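Local structure of DNA polymerase III, beta subunit (Eubacterium rectale, 3T0P) at residues D327-I332 / C348-D353; A9-G14 / V87-D92; L31-I36 / I109-D114. The protein probably forms a ring-shaped head-to-tail homodimer around DNA that tethers DNA polymerases and other proteins to it, conferring processivity. One frame throughout, in Å; residues are numbered along the deposited sequence. Where two conformers were deposited one is given.

Interaction 1 of 3, residues D327-I332 / C348-D353; sequences DALRVI and CFIKDD. With EDO (1,2-ethanediol), chain V.
Asp327 OD2 is held by two salt bridges, from Arg176 and Lys323, set back from strand 348-351. One residue on, Ala328 faces the strand, and the contact there is wholly apolar and is centred on Ile350, whose two branches meet different parts of 327-332. With CG1 beside the backbone N (chi1 -42°) and the chain extended beyond it, CD1 of Ile350 reaches Ala328 and Leu329, 4.1 Å from Ala328 CB and 4.4 Å from Leu329 CD2. The CG2 branch lies 3.8 Å from Ile332 CD1, and the two isoleucine side chains cross obliquely. Ile332 is brought to this place by a type I turn from Leu329 to Ile332, in which Ile332 N bonds to Leu329 O at 3.2 Å. Val337 of the neighbouring strand touches both isoleucines, and Leu329 also packs on Leu264 and Leu265 of helix 261-272. Lys351 points away from the helix and touches Tyr340, and its extended chain brings NZ 3.3 Å from O1 of an ethanediol, a weak hydrogen bond. With an alanine in place of Lys351, the ethanediol O1 would probably lose its weak bond and Tyr340 part of its cover. Helices laid against one face of an antiparallel sheet are characteristic of the C-terminal domain of this sliding-ring family.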
# COMPACT_ATOMS: atom_id res chain seq x y z
N ASP B 327 20.41 2.66 2.58
CA ASP B 327 19.77 3.89 3.11
C ASP B 327 20.45 5.15 2.60
O ASP B 327 19.75 6.03 2.13
CB ASP B 327 19.81 3.93 4.65
CG ASP B 327 18.94 2.95 5.38
OD1 ASP B 327 18.14 2.24 4.71
OD2 ASP B 327 19.07 2.86 6.63
N ALA B 328 21.81 5.20 2.62
CA ALA B 328 22.53 6.38 2.18
C ALA B 328 22.51 6.53 0.66
O ALA B 328 22.30 7.63 0.17
CB ALA B 328 23.98 6.37 2.68
N LEU B 329 22.74 5.44 -0.09
CA LEU B 329 22.76 5.51 -1.55
C LEU B 329 21.40 5.90 -2.13
O LEU B 329 21.37 6.64 -3.10
CB LEU B 329 23.29 4.22 -2.18
CG LEU B 329 24.75 3.89 -1.91
CD1 LEU B 329 25.06 2.45 -2.30
CD2 LEU B 329 25.70 4.88 -2.60
N ARG B 330 20.29 5.47 -1.51
CA ARG B 330 18.91 5.84 -1.91
C ARG B 330 18.65 7.35 -1.88
O ARG B 330 17.72 7.83 -2.54
CB ARG B 330 17.88 5.19 -0.98
CG ARG B 330 17.51 3.77 -1.39
CD ARG B 330 16.40 3.26 -0.51
NE ARG B 330 16.10 1.86 -0.79
CZ ARG B 330 15.52 1.04 0.07
NH1 ARG B 330 15.17 1.47 1.28
NH2 ARG B 330 15.29 -0.22 -0.27
N VAL B 331 19.45 8.10 -1.10
CA VAL B 331 19.21 9.55 -0.95
C VAL B 331 20.31 10.37 -1.58
O VAL B 331 20.34 11.58 -1.39
CB VAL B 331 18.95 9.96 0.52
CG1 VAL B 331 17.73 9.21 1.06
CG2 VAL B 331 20.16 9.72 1.41
N ILE B 332 21.20 9.71 -2.37
CA ILE B 332 22.28 10.40 -3.09
C ILE B 332 21.86 10.45 -4.54
O ILE B 332 21.64 9.41 -5.17
CB ILE B 332 23.68 9.74 -2.87
CG1 ILE B 332 24.11 9.87 -1.39
CG2 ILE B 332 24.71 10.34 -3.81
CD1 ILE B 332 25.31 8.95 -0.99
N CYS B 348 33.98 4.20 6.94
CA CYS B 348 33.99 4.47 5.51
C CYS B 348 33.21 5.77 5.31
O CYS B 348 32.17 5.95 5.95
CB CYS B 348 33.41 3.31 4.71
SG CYS B 348 33.14 3.69 2.95
N PHE B 349 33.69 6.66 4.44
CA PHE B 349 32.97 7.91 4.16
C PHE B 349 32.51 7.97 2.73
O PHE B 349 33.29 7.72 1.82
CB PHE B 349 33.84 9.14 4.44
CG PHE B 349 34.36 9.31 5.85
CD1 PHE B 349 35.54 8.69 6.25
CD2 PHE B 349 33.74 10.17 6.73
CE1 PHE B 349 36.03 8.86 7.55
CE2 PHE B 349 34.25 10.37 8.02
CZ PHE B 349 35.39 9.71 8.42
N ILE B 350 31.24 8.31 2.54
CA ILE B 350 30.68 8.62 1.23
C ILE B 350 30.63 10.14 1.19
O ILE B 350 29.94 10.76 2.01
CB ILE B 350 29.31 7.97 0.92
CG1 ILE B 350 29.22 6.50 1.37
CG2 ILE B 350 28.99 8.16 -0.58
CD1 ILE B 350 27.77 5.83 1.16
N LYS B 351 31.47 10.73 0.33
CA LYS B 351 31.55 12.19 0.18
C LYS B 351 31.36 12.60 -1.25
O LYS B 351 31.47 11.78 -2.16
CB LYS B 351 32.90 12.73 0.69
CG LYS B 351 33.07 12.69 2.19
CD LYS B 351 34.25 13.57 2.61
CE LYS B 351 34.51 13.52 4.10
NZ LYS B 351 35.44 14.60 4.56
N ASP B 352 31.02 13.86 -1.44
CA ASP B 352 30.86 14.43 -2.78
C ASP B 352 31.90 15.52 -2.98
O ASP B 352 32.47 16.04 -2.01
CB ASP B 352 29.43 14.97 -2.99
CG ASP B 352 29.13 16.24 -2.22
OD1 ASP B 352 29.31 16.24 -0.98
OD2 ASP B 352 28.74 17.24 -2.86
N ASP B 353 32.09 15.90 -4.25
CA ASP B 353 33.03 16.93 -4.66
C ASP B 353 32.58 18.34 -4.24
O ASP B 353 33.44 19.18 -3.98
CB ASP B 353 33.20 16.87 -6.19
C1 EDO V . 38.14 12.44 2.73
O1 EDO V . 37.72 12.24 4.10
C2 EDO V . 37.93 13.89 2.30
O2 EDO V . 38.24 14.07 0.91

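Interaction 2 of 3, residues A9-G14 / V87-D92; sequences ANLLKG and VTIETD
This is a buried helix-on-sheet contact in the N-terminal domain, where a single leucine of helix 8-18 rests on two residues of strand 86-91. Leu11 makes it with one methyl: CD2 lies 3.8 Å from Val87 CG1 and 4.0 Å from Ile89 CD1. Its CG is anti to the backbone N (chi1 -166°), which carries the branch off the helix toward the sheet. The two partners are met differently. Against Val87 the leucine crosses at about a right angle, so that CD2 also comes within 4.0 Å of Val87 CB; Ile89 instead reaches out along its CG1 arm and meets the leucine tip to tip. Val87 and Ile89 are alternate residues and point to the same face of the strand, while Thr88 between them turns to the other face. That alternation gives the antiparallel sheet one apolar face for the helices, an arrangement repeated in each domain of the sliding-ring family. Strand 86-91 is central here, its backbone bonded to strand 3-7 on one edge and to strand 96-101 on the other. Helix 72-81 adjoins the same apolar layer, with Val79 touching Leu11 and Phe75 touching Ile89. Within the helix, the turn that carries Leu11 is closed by Lys13 N bonding to Ala9 O at 2.9 Å and by Gly14 N bonding to Asn10 O at 3.1 Å.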
# COMPACT_ATOMS: atom_id res chain seq x y z
N ALA B 9 -13.71 21.04 1.63
CA ALA B 9 -12.33 20.91 1.15
C ALA B 9 -11.36 21.61 2.09
O ALA B 9 -10.31 21.06 2.39
CB ALA B 9 -12.20 21.47 -0.25
N ASN B 10 -11.76 22.76 2.64
CA ASN B 10 -10.91 23.49 3.56
C ASN B 10 -10.81 22.76 4.88
O ASN B 10 -9.74 22.68 5.46
CB ASN B 10 -11.46 24.91 3.75
CG ASN B 10 -11.17 25.81 2.58
OD1 ASN B 10 -10.23 25.59 1.83
ND2 ASN B 10 -11.90 26.90 2.46
N LEU B 11 -11.94 22.19 5.33
CA LEU B 11 -12.00 21.46 6.59
C LEU B 11 -11.22 20.17 6.45
O LEU B 11 -10.49 19.84 7.37
CB LEU B 11 -13.48 21.22 6.94
CG LEU B 11 -13.87 20.76 8.34
CD1 LEU B 11 -13.30 21.70 9.44
CD2 LEU B 11 -15.38 20.70 8.45
N LEU B 12 -11.29 19.51 5.28
CA LEU B 12 -10.57 18.27 5.03
C LEU B 12 -9.06 18.52 5.00
O LEU B 12 -8.32 17.76 5.62
CB LEU B 12 -11.04 17.57 3.74
CG LEU B 12 -10.30 16.29 3.37
CD1 LEU B 12 -10.39 15.24 4.49
CD2 LEU B 12 -10.81 15.70 2.04
N LYS B 13 -8.62 19.53 4.26
CA LYS B 13 -7.19 19.84 4.22
C LYS B 13 -6.68 20.09 5.66
O LYS B 13 -5.66 19.55 6.02
CB LYS B 13 -6.91 21.06 3.30
CG LYS B 13 -5.44 21.39 3.17
CD LYS B 13 -5.19 22.52 2.19
CE LYS B 13 -3.73 22.63 1.84
NZ LYS B 13 -3.48 23.72 0.86
N GLY B 14 -7.45 20.82 6.46
CA GLY B 14 -7.07 21.13 7.83
C GLY B 14 -6.97 19.94 8.76
O GLY B 14 -5.99 19.84 9.52
N VAL B 87 -20.09 22.57 5.24
CA VAL B 87 -20.26 21.75 6.41
C VAL B 87 -20.61 22.66 7.58
O VAL B 87 -19.88 23.62 7.84
CB VAL B 87 -18.99 20.91 6.69
CG1 VAL B 87 -19.13 20.11 7.98
CG2 VAL B 87 -18.68 19.98 5.51
N THR B 88 -21.69 22.35 8.29
CA THR B 88 -22.04 23.07 9.49
C THR B 88 -21.67 22.20 10.68
O THR B 88 -21.95 20.99 10.71
CB THR B 88 -23.53 23.48 9.48
OG1 THR B 88 -23.75 24.27 8.31
CG2 THR B 88 -23.94 24.29 10.72
N ILE B 89 -21.02 22.81 11.66
CA ILE B 89 -20.67 22.20 12.93
C ILE B 89 -21.36 23.01 14.01
O ILE B 89 -21.12 24.22 14.13
CB ILE B 89 -19.14 22.09 13.19
CG1 ILE B 89 -18.41 21.35 12.03
CG2 ILE B 89 -18.89 21.39 14.55
CD1 ILE B 89 -16.86 21.40 12.11
N GLU B 90 -22.21 22.34 14.79
CA GLU B 90 -22.96 22.93 15.87
C GLU B 90 -22.82 22.08 17.13
O GLU B 90 -22.97 20.86 17.07
CB GLU B 90 -24.43 23.08 15.48
CG GLU B 90 -25.20 24.00 16.41
CD GLU B 90 -26.40 24.73 15.82
OE1 GLU B 90 -26.81 24.41 14.68
OE2 GLU B 90 -26.92 25.63 16.51
N THR B 91 -22.53 22.73 18.25
CA THR B 91 -22.41 22.07 19.56
C THR B 91 -23.36 22.73 20.57
O THR B 91 -23.85 23.83 20.33
CB THR B 91 -20.97 22.13 20.10
OG1 THR B 91 -20.69 23.47 20.50
CG2 THR B 91 -19.92 21.67 19.08
N ASP B 92 -23.59 22.06 21.71
CA ASP B 92 -24.40 22.58 22.80
C ASP B 92 -23.58 22.45 24.10
O ASP B 92 -22.44 21.98 24.04
CB ASP B 92 -25.79 21.91 22.87
CG ASP B 92 -25.88 20.45 23.28
OD1 ASP B 92 -24.85 19.89 23.74
OD2 ASP B 92 -26.97 19.85 23.14

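Interaction 3 of 3, residues L31-I36 / I109-D114; sequences LECILI and IGKSGD
Leu35 overlaps the backbone of Gly113 with one methyl, its CD1 standing 3.7 Å from Gly113 CA. Strand 33-38 thereby meets the connection that leaves strand 104-109, both within the N-terminal domain of the beta sliding-ring family, and at the far end of 109-114 that connection folds into an ST turn at Ser112. The CA atoms of Leu35 and Gly113 are 6.7 Å apart, yet the segments meet through the Leu35 side chain and the Gly113 backbone, without the backbone hydrogen bonds that neighbouring strands of a sheet would share. Leu35 leaves its backbone at an angle to the loop, and only the branch end turns in: CG is anti to the backbone N (chi1 -173°), and chi2 near 77° swings CD1 onto the loop. Gly113 suits this spot because a CB there would point toward the strand and crowd that methyl, coming about 3.1 Å from Leu35 CD1. The same leucine packs on Ile67, Met46 and Tyr118, so the glycine closes one side of a buried apolar cluster.

Two residues earlier on each segment lies a looser, more exposed contact. Cys33 SG approaches the hydrocarbon part of Lys111, 4.3 Å from its CD. Cys33 also touches Ala69 of strand 66-71, and Lys111 touches Ala29; the lysine is exposed, its aliphatic part packing while the ammonium group extends farther on. Between the two contacts Ser112 points away from the strand. Its OG serves the loop itself, accepting a hydrogen bond from Asp114 N at 3.1 Å with an N-H...O angle of 156°.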
# COMPACT_ATOMS: atom_id res chain seq x y z
N LEU B 31 -5.83 13.53 24.14
CA LEU B 31 -4.79 13.58 23.10
C LEU B 31 -5.27 12.94 21.79
O LEU B 31 -4.71 13.24 20.74
CB LEU B 31 -3.47 12.93 23.54
CG LEU B 31 -2.69 13.56 24.73
CD1 LEU B 31 -1.28 13.03 24.77
CD2 LEU B 31 -2.67 15.08 24.66
N GLU B 32 -6.31 12.08 21.85
CA GLU B 32 -6.90 11.45 20.67
C GLU B 32 -7.89 12.41 19.95
O GLU B 32 -8.52 12.00 18.98
CB GLU B 32 -7.61 10.14 21.05
CG GLU B 32 -6.66 8.98 21.29
N CYS B 33 -8.01 13.68 20.43
CA CYS B 33 -8.92 14.69 19.88
C CYS B 33 -8.22 15.78 19.07
O CYS B 33 -7.04 16.07 19.25
CB CYS B 33 -9.77 15.33 20.98
SG CYS B 33 -10.83 14.17 21.87
N ILE B 34 -9.02 16.43 18.21
CA ILE B 34 -8.69 17.62 17.46
C ILE B 34 -9.47 18.75 18.14
O ILE B 34 -10.67 18.62 18.34
CB ILE B 34 -9.01 17.50 15.94
CG1 ILE B 34 -8.00 16.61 15.23
CG2 ILE B 34 -9.07 18.90 15.27
CD1 ILE B 34 -8.45 16.11 13.89
N LEU B 35 -8.81 19.84 18.50
CA LEU B 35 -9.51 20.97 19.04
C LEU B 35 -9.99 21.91 17.92
O LEU B 35 -9.22 22.26 17.03
CB LEU B 35 -8.62 21.76 20.00
CG LEU B 35 -9.31 22.88 20.75
CD1 LEU B 35 -10.16 22.34 21.88
CD2 LEU B 35 -8.31 23.88 21.27
N ILE B 36 -11.25 22.33 17.99
CA ILE B 36 -11.79 23.35 17.12
C ILE B 36 -11.91 24.60 18.00
O ILE B 36 -12.70 24.62 18.94
CB ILE B 36 -13.12 23.00 16.40
CG1 ILE B 36 -13.06 21.63 15.69
CG2 ILE B 36 -13.52 24.14 15.44
CD1 ILE B 36 -14.40 21.12 15.33
N ILE B 109 -20.57 13.10 20.17
CA ILE B 109 -20.36 13.75 21.46
C ILE B 109 -18.91 14.22 21.50
O ILE B 109 -17.99 13.45 21.22
CB ILE B 109 -20.75 12.84 22.67
CG1 ILE B 109 -20.17 11.41 22.57
CG2 ILE B 109 -22.28 12.80 22.86
N GLY B 110 -18.73 15.50 21.82
CA GLY B 110 -17.41 16.10 21.94
C GLY B 110 -16.99 16.16 23.39
O GLY B 110 -17.64 15.59 24.27
N LYS B 111 -15.87 16.83 23.64
CA LYS B 111 -15.30 17.05 24.96
C LYS B 111 -15.04 18.52 25.13
O LYS B 111 -14.90 19.24 24.13
CB LYS B 111 -13.99 16.25 25.14
CG LYS B 111 -14.21 14.78 25.42
CD LYS B 111 -12.90 14.06 25.69
CE LYS B 111 -13.12 12.57 25.88
NZ LYS B 111 -12.09 11.97 26.77
N SER B 112 -14.95 18.98 26.38
CA SER B 112 -14.62 20.37 26.65
C SER B 112 -13.18 20.64 26.18
O SER B 112 -12.30 19.77 26.30
CB SER B 112 -14.74 20.67 28.14
OG SER B 112 -14.24 21.97 28.43
N GLY B 113 -12.96 21.84 25.64
CA GLY B 113 -11.64 22.29 25.23
C GLY B 113 -10.75 22.64 26.41
O GLY B 113 -9.53 22.74 26.25
N ASP B 114 -11.34 22.80 27.61
CA ASP B 114 -10.66 23.12 28.88
C ASP B 114 -9.70 21.99 29.33
O ASP B 114 -8.80 22.24 30.13
CB ASP B 114 -11.69 23.42 29.98
CG ASP B 114 -12.54 24.64 29.72

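Overall arrangement
Interactions 2 and 3 share the N-terminal domain, their centres about 14 Å apart, and interlock along the chain: helix 8-18 is followed by strand 33-38, then come strand 86-91 and the loop after strand 104-109. They touch where Ile89 CD1 meets Ile36 CD1 at 4.1 Å, joining two different antiparallel sheets through the domain's apolar interior. Interaction 1 comes later in the sequence, in the C-terminal domain, with its centre about 45 Å from either of the others and on the opposite side of the chain's centre. The three contacts thus lie within the two end domains, none of them spanning between domains, consistent with a ring subunit built from successive domains.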